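MutT/nudix family protein (Deinococcus radiodurans, PDB 2W4E) is a Nudix-family hydrolase, probably a magnesium-dependent ADP-ribose pyrophosphatase, present here as an N-terminally truncated fragment that carries the Nudix domain. Local coordinates at residues V107-L111 against A112-R116; W133-R136 against G137-R141. All coordinates share one frame; numbering follows the deposited sequence.

Interaction 1 of 2, residues V107-L111 against A112-R116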
loop_
_atom_site.group_PDB
_atom_site.type_symbol
_atom_site.label_atom_id
_atom_site.label_comp_id
_atom_site.label_asym_id
_atom_site.label_seq_id
_atom_site.Cartn_x
_atom_site.Cartn_y
_atom_site.Cartn_z
ATOM N N VAL A 107 -3.289 -19.557 -6.700
ATOM C CA VAL A 107 -4.664 -19.386 -6.275
ATOM C C VAL A 107 -5.340 -18.449 -7.271
ATOM O O VAL A 107 -5.073 -17.249 -7.263
ATOM C CB VAL A 107 -4.739 -18.778 -4.812
ATOM C CG1 VAL A 107 -6.160 -18.336 -4.451
ATOM C CG2 VAL A 107 -4.224 -19.785 -3.749
ATOM N N VAL A 108 -6.242 -18.969 -8.094
ATOM C CA VAL A 108 -6.982 -18.133 -9.063
ATOM C C VAL A 108 -8.396 -17.805 -8.578
ATOM O O VAL A 108 -9.207 -18.699 -8.397
ATOM C CB VAL A 108 -7.017 -18.826 -10.469
ATOM C CG1 VAL A 108 -7.863 -18.021 -11.481
ATOM C CG2 VAL A 108 -5.594 -18.996 -10.997
ATOM N N LEU A 109 -8.686 -16.526 -8.359
ATOM C CA LEU A 109 -9.989 -16.095 -7.858
ATOM C C LEU A 109 -10.623 -15.043 -8.724
ATOM O O LEU A 109 -9.927 -14.162 -9.221
ATOM C CB LEU A 109 -9.813 -15.492 -6.452
ATOM C CG LEU A 109 -9.321 -16.404 -5.334
ATOM C CD1 LEU A 109 -8.830 -15.555 -4.161
ATOM C CD2 LEU A 109 -10.457 -17.291 -4.901
ATOM N N PRO A 110 -11.966 -15.071 -8.870
ATOM C CA PRO A 110 -12.636 -13.946 -9.510
ATOM C C PRO A 110 -12.262 -12.608 -8.861
ATOM O O PRO A 110 -12.139 -12.523 -7.620
ATOM C CB PRO A 110 -14.136 -14.233 -9.253
ATOM C CG PRO A 110 -14.205 -15.701 -9.086
ATOM C CD PRO A 110 -12.936 -16.008 -8.272
ATOM N N LEU A 111 -12.118 -11.560 -9.688
ATOM C CA LEU A 111 -11.708 -10.249 -9.195
ATOM C C LEU A 111 -12.683 -9.678 -8.148
ATOM O O LEU A 111 -12.258 -8.970 -7.255
ATOM C CB LEU A 111 -11.553 -9.241 -10.351
ATOM C CG LEU A 111 -10.263 -9.269 -11.162
ATOM C CD1 LEU A 111 -10.354 -8.333 -12.390
ATOM C CD2 LEU A 111 -9.057 -8.897 -10.280
ATOM N N ALA A 112 -13.984 -9.973 -8.266
ATOM C CA ALA A 112 -14.984 -9.429 -7.333
ATOM C C ALA A 112 -14.711 -9.911 -5.901
ATOM O O ALA A 112 -14.806 -9.149 -4.927
ATOM C CB ALA A 112 -16.401 -9.823 -7.806
ATOM N N GLU A 113 -14.320 -11.176 -5.795
ATOM C CA GLU A 113 -13.935 -11.792 -4.549
ATOM C C GLU A 113 -12.617 -11.245 -3.992
ATOM O O GLU A 113 -12.524 -10.943 -2.817
ATOM C CB GLU A 113 -13.843 -13.310 -4.741
ATOM C CG GLU A 113 -13.398 -14.045 -3.501
ATOM C CD GLU A 113 -14.290 -13.797 -2.259
ATOM O OE1 GLU A 113 -15.392 -13.195 -2.341
ATOM O OE2 GLU A 113 -13.866 -14.224 -1.181
ATOM N N VAL A 114 -11.635 -11.053 -4.861
ATOM C CA VAL A 114 -10.387 -10.400 -4.443
ATOM C C VAL A 114 -10.623 -8.995 -3.838
ATOM O O VAL A 114 -10.062 -8.650 -2.762
ATOM C CB VAL A 114 -9.364 -10.326 -5.602
ATOM C CG1 VAL A 114 -8.058 -9.677 -5.111
ATOM C CG2 VAL A 114 -9.058 -11.722 -6.068
ATOM N N TYR A 115 -11.447 -8.196 -4.500
ATOM C CA TYR A 115 -11.736 -6.843 -3.979
ATOM C C TYR A 115 -12.646 -6.859 -2.740
ATOM O O TYR A 115 -12.554 -5.945 -1.879
ATOM C CB TYR A 115 -12.221 -5.886 -5.086
ATOM C CG TYR A 115 -11.019 -5.432 -5.900
ATOM C CD1 TYR A 115 -10.530 -6.207 -6.973
ATOM C CD2 TYR A 115 -10.319 -4.280 -5.550
ATOM C CE1 TYR A 115 -9.371 -5.810 -7.710
ATOM C CE2 TYR A 115 -9.162 -3.871 -6.279
ATOM C CZ TYR A 115 -8.701 -4.644 -7.343
ATOM O OH TYR A 115 -7.584 -4.238 -8.030
ATOM N N ARG A 116 -13.482 -7.905 -2.617
ATOM C CA ARG A 116 -14.241 -8.062 -1.377
ATOM C C ARG A 116 -13.238 -8.333 -0.252
ATOM O O ARG A 116 -13.290 -7.681 0.792
ATOM C CB ARG A 116 -15.285 -9.170 -1.467
ATOM C CG ARG A 116 -16.135 -9.231 -0.208
ATOM C CD ARG A 116 -16.735 -10.644 -0.006
ATOM N NE ARG A 116 -15.695 -11.650 0.193
ATOM C CZ ARG A 116 -14.915 -11.764 1.272
ATOM N NH1 ARG A 116 -15.057 -10.968 2.325
ATOM N NH2 ARG A 116 -13.993 -12.714 1.308
#
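With CG anti to the carbonyl carbon in both residues (chi1 -81° in Leu111, -77° in Tyr115), Leu111 and Tyr115 send their side chains the same way, one helical turn apart. They run alongside each other, and Leu111 CD2 touches Tyr115 CE1 at 4.0 Å. The ring also turns an edge to the backbone, Tyr115 CD1 lying 3.3 Å from Leu111 O in the plane of the ring. The same carbonyl accepts Tyr115 N at 3.0 Å. One residue earlier, Pro110 O receives Val114 N at 3.2 Å in a nearly straight bond and Glu113 N in a weak, bent one.

These bonds start helix 111-120 directly from edge strand 104-110 of the three-stranded antiparallel sheet in the Nudix domain, with Pro110 at the N-cap. The helix leaves almost at right angles to the strand. Inside the bend, Val114 CG2 packs on Leu109 CB at 3.9 Å, while Tyr115 OH is hydrogen-bonded to Leu132 O on helix 126-141.

On the exposed side, Arg116 grips Glu113 side-on: NE meets OE1 at 3.0 Å and NH2 meets OE2 at 2.9 Å, each on the syn side but about 35° out of the carboxylate plane, while both oxygens lie in the guanidinium plane. Were Glu113 an alanine, Arg116 would probably lose this two-point grip and its guanidinium would be freer to turn, though NH1 also pairs with Glu122.

Interaction 2 of 2, residues W133-R136 against G137-R141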
loop_
_atom_site.group_PDB
_atom_site.type_symbol
_atom_site.label_atom_id
_atom_site.label_comp_id
_atom_site.label_asym_id
_atom_site.label_seq_id
_atom_site.Cartn_x
_atom_site.Cartn_y
_atom_site.Cartn_z
ATOM N N TRP A 133 -5.300 -1.710 -4.839
ATOM C CA TRP A 133 -5.955 -0.425 -4.832
ATOM C C TRP A 133 -5.553 0.379 -6.067
ATOM O O TRP A 133 -6.405 0.948 -6.723
ATOM C CB TRP A 133 -5.642 0.367 -3.559
ATOM C CG TRP A 133 -6.415 -0.082 -2.397
ATOM C CD1 TRP A 133 -5.940 -0.752 -1.302
ATOM C CD2 TRP A 133 -7.821 0.087 -2.186
ATOM N NE1 TRP A 133 -6.968 -1.003 -0.415
ATOM C CE2 TRP A 133 -8.135 -0.508 -0.933
ATOM C CE3 TRP A 133 -8.841 0.693 -2.916
ATOM C CZ2 TRP A 133 -9.429 -0.517 -0.409
ATOM C CZ3 TRP A 133 -10.137 0.704 -2.388
ATOM C CH2 TRP A 133 -10.410 0.111 -1.133
ATOM N N GLN A 134 -4.259 0.455 -6.369
ATOM C CA GLN A 134 -3.831 1.295 -7.509
ATOM C C GLN A 134 -4.362 0.771 -8.852
ATOM O O GLN A 134 -4.581 1.558 -9.758
ATOM C CB GLN A 134 -2.291 1.363 -7.587
ATOM C CG GLN A 134 -1.568 2.135 -6.453
ATOM C CD GLN A 134 -0.047 1.902 -6.570
ATOM O OE1 GLN A 134 0.383 0.954 -7.239
ATOM N NE2 GLN A 134 0.741 2.715 -5.928
ATOM N N ALA A 135 -4.569 -0.545 -8.986
ATOM C CA ALA A 135 -5.070 -1.119 -10.247
ATOM C C ALA A 135 -6.600 -0.993 -10.431
ATOM O O ALA A 135 -7.130 -1.253 -11.508
ATOM C CB ALA A 135 -4.682 -2.611 -10.320
ATOM N N ARG A 136 -7.297 -0.624 -9.364
ATOM C CA ARG A 136 -8.775 -0.765 -9.314
ATOM C C ARG A 136 -9.479 0.100 -10.356
ATOM O O ARG A 136 -10.407 -0.365 -11.010
ATOM C CB ARG A 136 -9.289 -0.437 -7.899
ATOM C CG ARG A 136 -10.768 -0.723 -7.696
ATOM C CD ARG A 136 -11.187 -0.410 -6.241
ATOM N NE ARG A 136 -12.478 -1.060 -6.015
ATOM C CZ ARG A 136 -12.992 -1.403 -4.844
ATOM N NH1 ARG A 136 -12.339 -1.167 -3.703
ATOM N NH2 ARG A 136 -14.188 -1.977 -4.813
ATOM N N GLY A 137 -9.018 1.343 -10.521
ATOM C CA GLY A 137 -9.610 2.279 -11.516
ATOM C C GLY A 137 -9.516 1.695 -12.924
ATOM O O GLY A 137 -10.533 1.596 -13.649
ATOM N N GLU A 138 -8.309 1.282 -13.303
ATOM C CA GLU A 138 -8.090 0.552 -14.582
ATOM C C GLU A 138 -9.018 -0.659 -14.794
ATOM O O GLU A 138 -9.603 -0.828 -15.865
ATOM C CB GLU A 138 -6.614 0.132 -14.685
ATOM C CG GLU A 138 -6.162 -0.325 -16.035
ATOM C CD GLU A 138 -6.146 0.780 -17.129
ATOM O OE1 GLU A 138 -5.590 1.884 -16.932
ATOM O OE2 GLU A 138 -6.691 0.520 -18.208
ATOM N N LEU A 139 -9.141 -1.532 -13.793
ATOM C CA LEU A 139 -9.968 -2.737 -13.990
ATOM C C LEU A 139 -11.465 -2.417 -14.134
ATOM O O LEU A 139 -12.224 -3.117 -14.839
ATOM C CB LEU A 139 -9.719 -3.725 -12.842
ATOM C CG LEU A 139 -8.261 -4.276 -12.790
ATOM C CD1 LEU A 139 -8.015 -4.973 -11.448
ATOM C CD2 LEU A 139 -8.068 -5.247 -13.938
ATOM N N THR A 140 -11.889 -1.369 -13.440
ATOM C CA THR A 140 -13.304 -0.940 -13.477
ATOM C C THR A 140 -13.612 -0.331 -14.834
ATOM O O THR A 140 -14.624 -0.634 -15.428
ATOM C CB THR A 140 -13.576 0.103 -12.392
ATOM O OG1 THR A 140 -13.117 -0.415 -11.129
ATOM C CG2 THR A 140 -15.089 0.431 -12.327
ATOM N N ARG A 141 -12.721 0.519 -15.313
ATOM C CA ARG A 141 -12.859 1.127 -16.642
ATOM C C ARG A 141 -12.957 0.112 -17.773
ATOM O O ARG A 141 -13.775 0.272 -18.676
ATOM C CB ARG A 141 -11.716 2.085 -16.906
ATOM C CG ARG A 141 -11.805 3.297 -16.022
ATOM C CD ARG A 141 -10.875 4.408 -16.466
ATOM N NE ARG A 141 -9.454 4.077 -16.346
ATOM C CZ ARG A 141 -8.678 4.346 -15.289
ATOM N NH1 ARG A 141 -9.176 4.931 -14.201
ATOM N NH2 ARG A 141 -7.385 4.029 -15.318
HETATM O O HOH W 1 -7.514 2.836 -8.566
HETATM O O HOH W 2 -6.126 2.060 -11.929
HETATM O O HOH W 3 -14.482 -1.001 -8.585
#
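Helix 126-141, near the C-terminus of the chain, kinks where Arg136 passes into Gly137 and Glu138, and a hydroxyl and ordered waters take part in the bonding around the break. Arg136 O accepts two donors from Thr140. The amide N lies at 3.0 Å, tilted from the carbonyl plane, and OG1 comes to 2.7 Å from above the opposite face. Thr140 OG1 is brought there by chi1 of -52°, which sets it beside its own backbone N and turned back along the helix. It also receives a bond from a water that in turn accepts Arg136 NE, a long link at 3.3 Å.

The amides of Gly137 and Glu138 make no bond to the preceding turn. Instead, one water joins Trp133 O to Gly137 N, and a second joins Gln134 O to Glu138 N, at 2.7 Å from each. Regular bonding resumes with Leu139 N, which meets Ala135 O at 3.1 Å nearly along the C=O axis. On this buried side, which faces helix 111-120, Leu139 CD1 lies 4.2 Å from Ala135 CB.

Arg136 extends from CG to NE and reaches Glu119 with NH2, pairing with a charge on helix 111-120. Further on, Arg141 lays one guanidinium face, toward its rim, over the backbone between Gly137 and Glu138, and its NH2 meets Glu138 OE1 at 3.2 Å from above the carboxylate plane; OE2 pairs with Arg142.

With water inserted at two successive backbone positions, the carbonyls and amides parted by the kink keep hydrogen-bonding partners, and the helix bends without leaving those groups unsatisfied.

In the fold
Interactions 1 and 2 lie on successive helices, 111-120 and 126-141, that pack together through Tyr115. Its CE2 touches Arg136 CB, its hydroxyl end reaches Ala135 and Leu139, and Leu111 touches Leu139 as well, forming a common apolar seam. Each contact thus has a buried face on this seam and a polar face bearing a Glu-Arg pair. Residues 107-116 join a sheet edge to a helix start with direct backbone bonds, whereas 133-141 lie within one helix and rely partly on water at its kink. Interaction 2 also borders the second subunit, whose Trp133 meets Trp133 of this chain; interaction 1 touches no other chain.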